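Local coordinates for mating-type switching protein swi5 (Schizosaccharomyces pombe, PDB 3VIR), which is required for normal mating-type switching and takes part in the rhp51-dependent recombination pathway of DNA repair, at the interface of chains A and B and the interface of chains C and A. Sequence-based numbering; all coordinates share one arbitrary frame. Chains: chain A/B/C, Mating-type switching protein swi5.

Contact 1: the interface of chains A and B. Residues chain A 56-57, 60-61; chain B 53, 56-57, 60.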
loop_
_atom_site.group_PDB
_atom_site.type_symbol
_atom_site.label_atom_id
_atom_site.label_comp_id
_atom_site.label_asym_id
_atom_site.label_seq_id
_atom_site.Cartn_x
_atom_site.Cartn_y
_atom_site.Cartn_z
ATOM N N ILE A 56 12.500 6.028 3.566
ATOM C CA ILE A 56 12.857 4.612 3.431
ATOM C C ILE A 56 13.840 4.394 2.275
ATOM O O ILE A 56 14.680 3.515 2.340
ATOM C CB ILE A 56 11.632 3.708 3.184
ATOM C CG1 ILE A 56 10.632 3.803 4.330
ATOM C CG2 ILE A 56 12.062 2.253 3.013
ATOM C CD1 ILE A 56 9.286 3.263 3.970
ATOM N N ALA A 57 13.716 5.177 1.210
ATOM C CA ALA A 57 14.658 5.107 0.092
ATOM C C ALA A 57 16.073 5.499 0.535
ATOM O O ALA A 57 17.036 4.785 0.263
ATOM C CB ALA A 57 14.192 6.007 -1.062
ATOM N N MET A 60 17.767 2.845 2.767
ATOM C CA MET A 60 18.344 1.804 1.941
ATOM C C MET A 60 19.632 2.261 1.268
ATOM O O MET A 60 20.657 1.586 1.369
ATOM C CB MET A 60 17.316 1.334 0.920
ATOM C CG MET A 60 16.174 0.603 1.578
ATOM S SD MET A 60 14.764 0.442 0.504
ATOM C CE MET A 60 15.459 -0.413 -0.886
ATOM N N ILE A 61 19.598 3.424 0.623
ATOM C CA ILE A 61 20.815 3.958 -0.014
ATOM C C ILE A 61 21.938 4.328 0.975
ATOM O O ILE A 61 23.113 4.246 0.629
ATOM C CB ILE A 61 20.498 5.094 -1.005
ATOM C CG1 ILE A 61 20.539 4.544 -2.441
ATOM C CG2 ILE A 61 21.482 6.240 -0.852
ATOM C CD1 ILE A 61 20.032 3.099 -2.592
ATOM N N ILE B 53 17.246 -5.984 -3.154
ATOM C CA ILE B 53 16.804 -4.905 -2.270
ATOM C C ILE B 53 17.531 -3.588 -2.597
ATOM O O ILE B 53 17.028 -2.509 -2.341
ATOM C CB ILE B 53 16.881 -5.237 -0.743
ATOM C CG1 ILE B 53 18.029 -4.511 -0.039
ATOM C CG2 ILE B 53 16.882 -6.772 -0.452
ATOM C CD1 ILE B 53 17.838 -4.469 1.497
ATOM N N ILE B 56 15.588 -2.325 -5.444
ATOM C CA ILE B 56 14.388 -1.709 -4.892
ATOM C C ILE B 56 14.672 -0.267 -4.480
ATOM O O ILE B 56 13.827 0.592 -4.684
ATOM C CB ILE B 56 13.824 -2.504 -3.685
ATOM C CG1 ILE B 56 13.094 -3.762 -4.175
ATOM C CG2 ILE B 56 12.920 -1.633 -2.799
ATOM C CD1 ILE B 56 12.372 -3.566 -5.516
ATOM N N ALA B 57 15.849 -0.002 -3.917
ATOM C CA ALA B 57 16.207 1.350 -3.470
ATOM C C ALA B 57 16.306 2.284 -4.676
ATOM O O ALA B 57 15.508 3.213 -4.786
ATOM C CB ALA B 57 17.514 1.361 -2.649
ATOM N N MET B 60 12.991 3.088 -5.943
ATOM C CA MET B 60 12.225 4.003 -5.120
ATOM C C MET B 60 12.766 5.426 -5.188
ATOM O O MET B 60 11.983 6.378 -5.252
ATOM C CB MET B 60 12.116 3.501 -3.683
ATOM C CG MET B 60 10.954 2.506 -3.513
ATOM S SD MET B 60 10.793 1.750 -1.873
ATOM C CE MET B 60 11.528 3.014 -0.810
#

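Contact 2: the interface of chains C and A. Residues chain C 67, 70-71, 74; chain A 9.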
loop_
_atom_site.group_PDB
_atom_site.type_symbol
_atom_site.label_atom_id
_atom_site.label_comp_id
_atom_site.label_asym_id
_atom_site.label_seq_id
_atom_site.Cartn_x
_atom_site.Cartn_y
_atom_site.Cartn_z
ATOM N N HIS C 67 -48.205 30.205 -5.380
ATOM C CA HIS C 67 -48.666 31.028 -6.533
ATOM C C HIS C 67 -49.806 30.313 -7.216
ATOM O O HIS C 67 -50.830 30.917 -7.521
ATOM C CB HIS C 67 -47.529 31.354 -7.518
ATOM C CG HIS C 67 -47.976 31.882 -8.853
ATOM N ND1 HIS C 67 -47.547 31.341 -10.050
ATOM C CD2 HIS C 67 -48.762 32.934 -9.184
ATOM C CE1 HIS C 67 -48.072 32.012 -11.060
ATOM N NE2 HIS C 67 -48.827 32.978 -10.559
ATOM N N CYS C 70 -53.044 30.754 -5.427
ATOM C CA CYS C 70 -53.617 32.099 -5.649
ATOM C C CYS C 70 -54.320 32.165 -6.955
ATOM O O CYS C 70 -55.500 32.456 -6.964
ATOM C CB CYS C 70 -52.557 33.196 -5.627
ATOM S SG CYS C 70 -51.943 33.606 -4.003
ATOM N N THR C 71 -53.616 31.905 -8.056
ATOM C CA THR C 71 -54.293 31.887 -9.367
ATOM C C THR C 71 -55.616 31.125 -9.253
ATOM O O THR C 71 -56.674 31.665 -9.573
ATOM C CB THR C 71 -53.466 31.219 -10.474
ATOM O OG1 THR C 71 -52.144 31.751 -10.486
ATOM C CG2 THR C 71 -54.091 31.449 -11.816
ATOM N N GLU C 74 -58.298 32.722 -7.611
ATOM C CA GLU C 74 -58.770 33.809 -8.443
ATOM C C GLU C 74 -59.773 33.273 -9.443
ATOM O O GLU C 74 -60.891 33.777 -9.498
ATOM C CB GLU C 74 -57.618 34.491 -9.155
ATOM C CG GLU C 74 -57.937 35.888 -9.616
ATOM C CD GLU C 74 -56.810 36.489 -10.430
ATOM O OE1 GLU C 74 -57.118 37.335 -11.304
ATOM O OE2 GLU C 74 -55.628 36.103 -10.205
ATOM N N ARG A 9 -48.339 40.616 -4.830
ATOM C CA ARG A 9 -47.754 39.459 -5.500
ATOM C C ARG A 9 -46.443 39.781 -6.227
ATOM O O ARG A 9 -45.433 39.080 -6.037
ATOM C CB ARG A 9 -48.791 38.779 -6.428
ATOM C CG ARG A 9 -49.797 37.853 -5.641
ATOM C CD ARG A 9 -51.057 37.447 -6.441
ATOM N NE ARG A 9 -50.935 36.174 -7.178
ATOM C CZ ARG A 9 -51.880 35.655 -7.985
ATOM N NH1 ARG A 9 -53.042 36.268 -8.192
ATOM N NH2 ARG A 9 -51.664 34.501 -8.611
#

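Contact 3: the interface of chains C and A. Residues chain C 20, 23-24; chain A 56, 60, 63.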
loop_
_atom_site.group_PDB
_atom_site.type_symbol
_atom_site.label_atom_id
_atom_site.label_comp_id
_atom_site.label_asym_id
_atom_site.label_seq_id
_atom_site.Cartn_x
_atom_site.Cartn_y
_atom_site.Cartn_z
ATOM N N LEU C 20 13.036 -3.109 7.057
ATOM C CA LEU C 20 12.547 -2.618 5.787
ATOM C C LEU C 20 11.096 -3.028 5.626
ATOM O O LEU C 20 10.233 -2.179 5.383
ATOM C CB LEU C 20 13.401 -3.211 4.663
ATOM C CG LEU C 20 13.059 -2.901 3.222
ATOM C CD1 LEU C 20 13.327 -1.433 2.977
ATOM C CD2 LEU C 20 13.864 -3.799 2.286
ATOM N N SER C 23 8.684 -1.216 7.857
ATOM C CA SER C 23 8.619 0.122 7.312
ATOM C C SER C 23 7.809 0.264 6.017
ATOM O O SER C 23 7.097 1.269 5.844
ATOM C CB SER C 23 10.034 0.639 7.062
ATOM O OG SER C 23 10.824 0.601 8.244
ATOM N N LEU C 24 7.925 -0.694 5.102
ATOM C CA LEU C 24 7.080 -0.676 3.915
ATOM C C LEU C 24 5.626 -0.902 4.310
ATOM O O LEU C 24 4.806 -0.026 4.101
ATOM C CB LEU C 24 7.530 -1.710 2.893
ATOM C CG LEU C 24 8.917 -1.431 2.313
ATOM C CD1 LEU C 24 9.361 -2.380 1.164
ATOM C CD2 LEU C 24 8.906 0.029 1.855
ATOM N N ILE A 56 12.500 6.028 3.566
ATOM C CA ILE A 56 12.857 4.612 3.431
ATOM C C ILE A 56 13.840 4.394 2.275
ATOM O O ILE A 56 14.680 3.515 2.340
ATOM C CB ILE A 56 11.632 3.708 3.184
ATOM C CG1 ILE A 56 10.632 3.803 4.330
ATOM C CG2 ILE A 56 12.062 2.253 3.013
ATOM C CD1 ILE A 56 9.286 3.263 3.970
ATOM N N MET A 60 17.767 2.845 2.767
ATOM C CA MET A 60 18.344 1.804 1.941
ATOM C C MET A 60 19.632 2.261 1.268
ATOM O O MET A 60 20.657 1.586 1.369
ATOM C CB MET A 60 17.316 1.334 0.920
ATOM C CG MET A 60 16.174 0.603 1.578
ATOM S SD MET A 60 14.764 0.442 0.504
ATOM C CE MET A 60 15.459 -0.413 -0.886
ATOM N N LYS A 63 22.351 2.376 3.578
ATOM C CA LYS A 63 22.785 1.019 3.983
ATOM C C LYS A 63 23.579 0.308 2.868
ATOM O O LYS A 63 24.654 -0.255 3.131
ATOM C CB LYS A 63 21.585 0.135 4.367
ATOM C CG LYS A 63 20.882 0.441 5.697
ATOM C CD LYS A 63 19.738 -0.597 5.991
ATOM C CE LYS A 63 18.812 -0.920 4.766
ATOM N NZ LYS A 63 17.671 -1.867 5.027
#

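Contact 4: the interface of chains A and B. Residues chain A 53-54, 57-58; chain B 60-61, 64.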
loop_
_atom_site.group_PDB
_atom_site.type_symbol
_atom_site.label_atom_id
_atom_site.label_comp_id
_atom_site.label_asym_id
_atom_site.label_seq_id
_atom_site.Cartn_x
_atom_site.Cartn_y
_atom_site.Cartn_z
ATOM N N ILE A 53 8.096 7.597 1.755
ATOM C CA ILE A 53 8.788 6.772 0.785
ATOM C C ILE A 53 10.162 7.317 0.504
ATOM O O ILE A 53 11.059 6.565 0.155
ATOM C CB ILE A 53 8.038 6.630 -0.500
ATOM C CG1 ILE A 53 6.658 6.014 -0.225
ATOM C CG2 ILE A 53 8.818 5.748 -1.459
ATOM C CD1 ILE A 53 5.642 6.303 -1.294
ATOM N N ARG A 54 10.365 8.618 0.671
ATOM C CA ARG A 54 11.713 9.184 0.476
ATOM C C ARG A 54 12.629 8.714 1.596
ATOM O O ARG A 54 13.740 8.238 1.339
ATOM C CB ARG A 54 11.702 10.728 0.417
ATOM C CG ARG A 54 12.999 11.378 -0.153
ATOM C CD ARG A 54 13.047 12.867 0.098
ATOM N NE ARG A 54 14.420 13.361 0.180
ATOM C CZ ARG A 54 15.107 13.941 -0.813
ATOM N NH1 ARG A 54 14.569 14.131 -2.024
ATOM N NH2 ARG A 54 16.356 14.339 -0.588
ATOM N N ALA A 57 13.716 5.177 1.210
ATOM C CA ALA A 57 14.658 5.107 0.092
ATOM C C ALA A 57 16.073 5.499 0.535
ATOM O O ALA A 57 17.036 4.785 0.263
ATOM C CB ALA A 57 14.192 6.007 -1.062
ATOM N N LEU A 58 16.192 6.638 1.212
ATOM C CA LEU A 58 17.483 7.090 1.731
ATOM C C LEU A 58 18.087 6.047 2.658
ATOM O O LEU A 58 19.294 5.755 2.586
ATOM C CB LEU A 58 17.346 8.408 2.502
ATOM C CG LEU A 58 17.053 9.649 1.672
ATOM C CD1 LEU A 58 17.115 10.910 2.575
ATOM C CD2 LEU A 58 18.023 9.745 0.487
ATOM N N MET B 60 12.991 3.088 -5.943
ATOM C CA MET B 60 12.225 4.003 -5.120
ATOM C C MET B 60 12.766 5.426 -5.188
ATOM O O MET B 60 11.983 6.378 -5.252
ATOM C CB MET B 60 12.116 3.501 -3.683
ATOM C CG MET B 60 10.954 2.506 -3.513
ATOM S SD MET B 60 10.793 1.750 -1.873
ATOM C CE MET B 60 11.528 3.014 -0.810
ATOM N N ILE B 61 14.084 5.580 -5.214
ATOM C CA ILE B 61 14.683 6.911 -5.314
ATOM C C ILE B 61 14.438 7.515 -6.706
ATOM O O ILE B 61 14.258 8.721 -6.841
ATOM C CB ILE B 61 16.197 6.902 -4.959
ATOM C CG1 ILE B 61 16.603 8.220 -4.282
ATOM C CG2 ILE B 61 17.051 6.623 -6.179
ATOM C CD1 ILE B 61 16.306 8.269 -2.796
ATOM N N VAL B 64 10.930 8.859 -6.625
ATOM C CA VAL B 64 10.961 10.064 -5.802
ATOM C C VAL B 64 11.571 11.245 -6.566
ATOM O O VAL B 64 11.123 12.370 -6.422
ATOM C CB VAL B 64 11.765 9.868 -4.485
ATOM C CG1 VAL B 64 12.063 11.218 -3.813
ATOM C CG2 VAL B 64 11.012 8.988 -3.518
#

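Contact 1: the interface of chains A and B
A:Met60 and B:Ala57 meet with no ring, amide or other flat side chain between them; the flat groups are the peptide units of the two helices, and methyl CE of A:Met60 lies by the backbone from B:Ile53 to B:Ala57, an approach modelled too close to interpret in detail. Methionine methyls used as flexible filler against a helix surface are illustrated here twice over. The A:Met60 chain leaves with CG beside its own backbone N (chi1 -68°), runs on nearly straight, and then bends at its thioether (chi3 58°), which turns CE in toward chain B. There CE meets the branch methyl CG2 of B:Ile56 at 3.4 Å, while CB, nearer the root of the same side chain, stands 3.6 Å from CB of B:Ala57. In the reciprocal half, B:Met60 also bends at its thioether and sets CE 3.9 Å from CA of A:Ala57. The same methyl is 3.9 Å from CG2 of A:Ile56, whose side chain it crosses obliquely. A:Ile61 adds its CD1 end beside B:Ala57, again modelled too closely. The small alanine at position 57 of each helix probably lets the two backbones come near. The patch supplies a two-fold apolar crossing of helices A and B, which may contribute to self-association of Swi5.

Contact 2: the interface of chains C and A
Between A:Arg9 NH1 and C:Glu74 OE2 runs a salt-bridged hydrogen bond of 3.3 Å, linking the start of one long helix to the end of another in this Swi5/Sae3-family protein, whose chains A and C lie antiparallel. The guanidinium donates almost within its own plane, but the carboxylate receives it on the anti side of OE2, 32° out of the carboxylate plane. The two planar groups stand nearly upright to each other (83° between planes), so they meet corner to edge through NH1 and OE2 and not as a paired, two-pronged grip. C:Glu74 reaches this far because its chain is extended beyond CG. A:Arg9 instead bends at chi3 (92°), laying its guanidinium over C:Cys70, whose CB packs on one face toward the rim, 3.5 Å from CZ. NH2 is directed down onto the helix, between C:Thr71 and C:His67: it makes a weak hydrogen bond to the hydroxyl OG1 of C:Thr71, and lies 3.3 Å from CD2 of C:His67, the imidazole tilted against the guanidinium. A leucine in place of A:Arg9 would probably leave the C:Glu74 carboxylate without its positive mate and C:Cys70 CB without the flat group that covers it. Within chain C, the C:Thr71 hydroxyl also makes a weak bond to the backbone O of C:His67.

Contact 3: the interface of chains C and A
C:Leu20 drives methyl CD1 toward the thioether of A:Met60, and this meeting, 3.4 Å from CD1 to SD, is the apolar centre of the patch. The two side chains cross at about a right angle, and the same methyl is 3.8 Å from CG of A:Met60, so it sits beside the sulfur end of the chain and not at the terminal CE. C:Leu20 can do this because its CG is anti to the backbone N (chi1 177°), which sends the isobutyl group out toward helix A. One turn earlier on chain A, the forked side chain of A:Ile56 shares the contact between its two branches. Its CG2 stands 3.9 Å from C:Leu20 CD1, while the longer branch reaches with CD1 to C:Leu24 CD2, also at 3.9 Å. An alanine at the A:Ile56 position would probably cost C:Leu24 CD2 its contacts with both branches and open a gap beside C:Leu20. Farther out the partners become more polar: CD1 of A:Ile56 rests 3.5 Å from the backbone O of C:Ser23, an apolar touch on a helix carbonyl. At the rim A:Lys63 turns at chi3 (-45°), bringing its side-chain amine NZ loosely to 4.5 Å from C:Leu20 CB. In the fold, this patch joins the N-terminal part of chain C's helix 13-78 to the C-terminal part of chain A's helix 3-66, as expected where two long helices run antiparallel.

Contact 4: the interface of chains A and B
The crossing of helix 3-66 of chain A with helix 11-68 of chain B continues here onto the flank formed by A:Ile53, A:Arg54, A:Ala57 and A:Leu58, an example of how branched side chains fill the grooves beside a small residue. B:Ile61 inserts its CD1 end above A:Ala57, whose CB it meets at 3.5 Å, and the same methyl reaches A:Leu58 CD2 at 4.0 Å, the two longer side chains crossing at about a right angle. As modelled, chi1 of -147° puts CG2 in the crowded position between backbone N and carbonyl carbon, and CD1 extends across toward chain A; at this resolution the torsion is approximate. One turn on, B:Val64 straddles the root of A:Arg54. Its CG1 lies 3.8 Å from CG of the arginine, and its CG2 faces the arginine CA at 4.1 Å. A:Arg54 then stretches from CG to NE and turns its guanidinium back so that NH1 lies near CG1 of B:Val64, about 4.2 Å away. On the opposite flank, B:Met60 adds to its contact with A:Ala57 by setting CE beside A:Ile53. That methyl is 3.9 Å from CG2 of A:Ile53 and 3.7 Å from the same residue's backbone O.

Contacts 1, 3 and 4 cluster on the C-terminal part of chain A's helix 3-66. The C-alpha centre of contact 1 lies about 6 Å from that of contact 3 and about 6 Å from that of contact 4. A:Ile56 and A:Met60 serve both contact 1 and contact 3, facing chain B and chain C at once, whereas A:Ala57 and B:Met60 join contacts 1 and 4. Contact 2, near the other end of the same helix, lies about 75 Å from contact 3 between C-alpha centres, so chain C meets chain A at widely separated points. Chain B crosses chain A near the C-terminal end of its helix, in an assembly of four copies.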